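Local structure of 3-methyladenine dna-glycosylase (Archaeoglobus fulgidus, 2JHN) at residues K102-G107 / F282-F287. The protein is a DNA glycosylase of the AlkA type, a base-excision repair protein of the helix-hairpin-helix (HhH-GPD) superfamily. The protein carries 1 engineered substitution. Residues are numbered along the deposited sequence; the frame is centred on the assembly and turned at random.
Sequences KNRFYG and FLYDRF
Phe105 lays one face of its ring on Leu283, whose CB sits 3.7 Å from the centroid of the Phe105 ring and 13° off the ring normal, a CH-pi contact over the centre of the ring. The two side chains slide past each other in opposite directions: Leu283 CD1 runs back toward the root of the aromatic side chain, ending 3.9 Å from Phe105 CG, while Phe105 CZ reaches the leucine backbone, 3.7 Å from Leu283 C. With CG anti to the carbonyl carbon (chi1 -55°), the side chain of Phe105 sets out toward helix 274-287. The opposite face of the ring is covered by Arg104 CG, which lies anti to its own backbone N (chi1 -179°) and 3.7 Å above the ring plane, and the phenyl group is thus sandwiched between the aliphatic part of its sequence neighbour and the leucine. Phe105 is the first residue to leave helical geometry after helix 96-104, and this apolar packing joins the end of that helix to helix 274-287, near the C-terminal end of the chain, in a mostly helical glycosylase of the HhH-GPD superfamily. Phe287 CB meets the rim of the Phe105 ring near its plane, 4.2 Å from CZ of Phe105. At the Tyr284 ring, the edge is approached by both Phe105 CE2 and Arg104 CD, the latter 4.3 Å from Tyr284 CD1. Beyond CD, Tyr284 CE1 lies obliquely to the Arg104 guanidinium, which makes a cation-pi contact with Phe288. Tyr284 also packs on Ala246 and Leu250 of helix 241-251, while Leu283 touches Phe18 and Phe108.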
loop_
_atom_site.group_PDB
_atom_site.type_symbol
_atom_site.label_atom_id
_atom_site.label_comp_id
_atom_site.label_asym_id
_atom_site.label_seq_id
_atom_site.Cartn_x
_atom_site.Cartn_y
_atom_site.Cartn_z
ATOM N N LYS A 102 9.920 15.251 6.660
ATOM C CA LYS A 102 11.055 14.633 5.990
ATOM C C LYS A 102 12.135 14.233 6.985
ATOM O O LYS A 102 12.687 13.148 6.885
ATOM C CB LYS A 102 11.668 15.563 4.947
ATOM C CG LYS A 102 12.917 14.967 4.246
ATOM C CD LYS A 102 13.563 15.951 3.253
ATOM C CE LYS A 102 14.237 17.127 3.948
ATOM N NZ LYS A 102 15.702 16.893 4.188
ATOM N N ASN A 103 12.435 15.116 7.943
ATOM C CA ASN A 103 13.480 14.845 8.924
ATOM C C ASN A 103 13.078 13.792 9.961
ATOM O O ASN A 103 13.905 12.944 10.325
ATOM C CB ASN A 103 13.963 16.149 9.573
ATOM C CG ASN A 103 14.792 17.017 8.597
ATOM O OD1 ASN A 103 15.503 16.496 7.731
ATOM N ND2 ASN A 103 14.690 18.330 8.732
ATOM N N ARG A 104 11.817 13.816 10.395
ATOM C CA ARG A 104 11.307 12.815 11.324
ATOM C C ARG A 104 11.420 11.409 10.725
ATOM O O ARG A 104 11.781 10.474 11.434
ATOM C CB ARG A 104 9.862 13.108 11.767
ATOM C CG ARG A 104 9.307 12.075 12.775
ATOM C CD ARG A 104 8.009 12.517 13.464
ATOM N NE ARG A 104 8.221 13.651 14.371
ATOM C CZ ARG A 104 8.602 13.531 15.642
ATOM N NH1 ARG A 104 8.825 12.325 16.173
ATOM N NH2 ARG A 104 8.790 14.625 16.378
ATOM N N PHE A 105 11.109 11.269 9.426
ATOM C CA PHE A 105 11.180 9.955 8.767
ATOM C C PHE A 105 12.265 9.932 7.676
ATOM O O PHE A 105 12.072 9.397 6.574
ATOM C CB PHE A 105 9.787 9.534 8.256
ATOM C CG PHE A 105 8.727 9.547 9.332
ATOM C CD1 PHE A 105 8.731 8.586 10.365
ATOM C CD2 PHE A 105 7.753 10.554 9.361
ATOM C CE1 PHE A 105 7.759 8.617 11.382
ATOM C CE2 PHE A 105 6.773 10.592 10.359
ATOM C CZ PHE A 105 6.762 9.629 11.381
ATOM N N TYR A 106 13.435 10.473 8.003
ATOM C CA TYR A 106 14.453 10.675 6.967
ATOM C C TYR A 106 14.964 9.363 6.377
ATOM O O TYR A 106 15.310 8.448 7.117
ATOM C CB TYR A 106 15.647 11.545 7.434
ATOM C CG TYR A 106 16.567 11.780 6.245
ATOM C CD1 TYR A 106 16.201 12.670 5.218
ATOM C CD2 TYR A 106 17.754 11.038 6.094
ATOM C CE1 TYR A 106 17.021 12.860 4.095
ATOM C CE2 TYR A 106 18.586 11.215 4.956
ATOM C CZ TYR A 106 18.207 12.126 3.974
ATOM O OH TYR A 106 19.013 12.305 2.871
ATOM N N GLY A 107 14.989 9.271 5.046
ATOM C CA GLY A 107 15.455 8.056 4.373
ATOM C C GLY A 107 14.312 7.161 3.936
ATOM O O GLY A 107 14.532 6.148 3.261
ATOM N N PHE A 282 0.631 9.287 6.817
ATOM C CA PHE A 282 0.239 8.031 7.483
ATOM C C PHE A 282 1.226 7.704 8.615
ATOM O O PHE A 282 0.817 7.333 9.714
ATOM C CB PHE A 282 0.214 6.834 6.521
ATOM C CG PHE A 282 -0.923 6.852 5.507
ATOM C CD1 PHE A 282 -2.190 7.371 5.821
ATOM C CD2 PHE A 282 -0.710 6.308 4.249
ATOM C CE1 PHE A 282 -3.243 7.350 4.833
ATOM C CE2 PHE A 282 -1.726 6.269 3.279
ATOM C CZ PHE A 282 -2.993 6.805 3.584
ATOM N N LEU A 283 2.522 7.812 8.338
ATOM C CA LEU A 283 3.524 7.537 9.377
ATOM C C LEU A 283 3.346 8.489 10.575
ATOM O O LEU A 283 3.423 8.070 11.715
ATOM C CB LEU A 283 4.938 7.674 8.816
ATOM C CG LEU A 283 5.389 6.624 7.804
ATOM C CD1 LEU A 283 6.646 7.102 7.098
ATOM C CD2 LEU A 283 5.592 5.296 8.517
ATOM N N TYR A 284 3.137 9.769 10.277
ATOM C CA TYR A 284 2.959 10.841 11.271
ATOM C C TYR A 284 1.742 10.567 12.136
ATOM O O TYR A 284 1.800 10.643 13.373
ATOM C CB TYR A 284 2.802 12.178 10.540
ATOM C CG TYR A 284 2.906 13.384 11.429
ATOM C CD1 TYR A 284 4.127 13.757 11.978
ATOM C CD2 TYR A 284 1.797 14.155 11.710
ATOM C CE1 TYR A 284 4.228 14.866 12.785
ATOM C CE2 TYR A 284 1.889 15.278 12.517
ATOM C CZ TYR A 284 3.110 15.623 13.049
ATOM O OH TYR A 284 3.213 16.720 13.865
ATOM N N ASP A 285 0.636 10.223 11.488
ATOM C CA ASP A 285 -0.584 9.868 12.208
ATOM C C ASP A 285 -0.418 8.621 13.084
ATOM O O ASP A 285 -0.953 8.570 14.202
ATOM C CB ASP A 285 -1.751 9.669 11.239
ATOM C CG ASP A 285 -3.087 9.435 11.973
ATOM O OD1 ASP A 285 -3.493 10.294 12.817
ATOM O OD2 ASP A 285 -3.713 8.387 11.696
ATOM N N ARG A 286 0.309 7.625 12.585
ATOM C CA ARG A 286 0.515 6.376 13.325
ATOM C C ARG A 286 1.535 6.561 14.457
ATOM O O ARG A 286 1.354 5.987 15.543
ATOM C CB ARG A 286 1.031 5.267 12.410
ATOM C CG ARG A 286 0.021 4.678 11.427
ATOM C CD ARG A 286 0.735 3.640 10.557
ATOM N NE ARG A 286 0.040 3.273 9.314
ATOM C CZ ARG A 286 0.677 2.727 8.284
ATOM N NH1 ARG A 286 1.991 2.519 8.381
ATOM N NH2 ARG A 286 0.015 2.392 7.177
ATOM N N PHE A 287 2.586 7.347 14.190
ATOM C CA PHE A 287 3.800 7.388 15.041
ATOM C C PHE A 287 4.061 8.679 15.821
ATOM O O PHE A 287 5.003 8.753 16.628
ATOM C CB PHE A 287 5.050 7.051 14.226
ATOM C CG PHE A 287 5.101 5.628 13.770
ATOM C CD1 PHE A 287 4.882 4.587 14.671
ATOM C CD2 PHE A 287 5.370 5.324 12.446
ATOM C CE1 PHE A 287 4.930 3.258 14.259
ATOM C CE2 PHE A 287 5.420 3.997 12.015
ATOM C CZ PHE A 287 5.202 2.963 12.922
#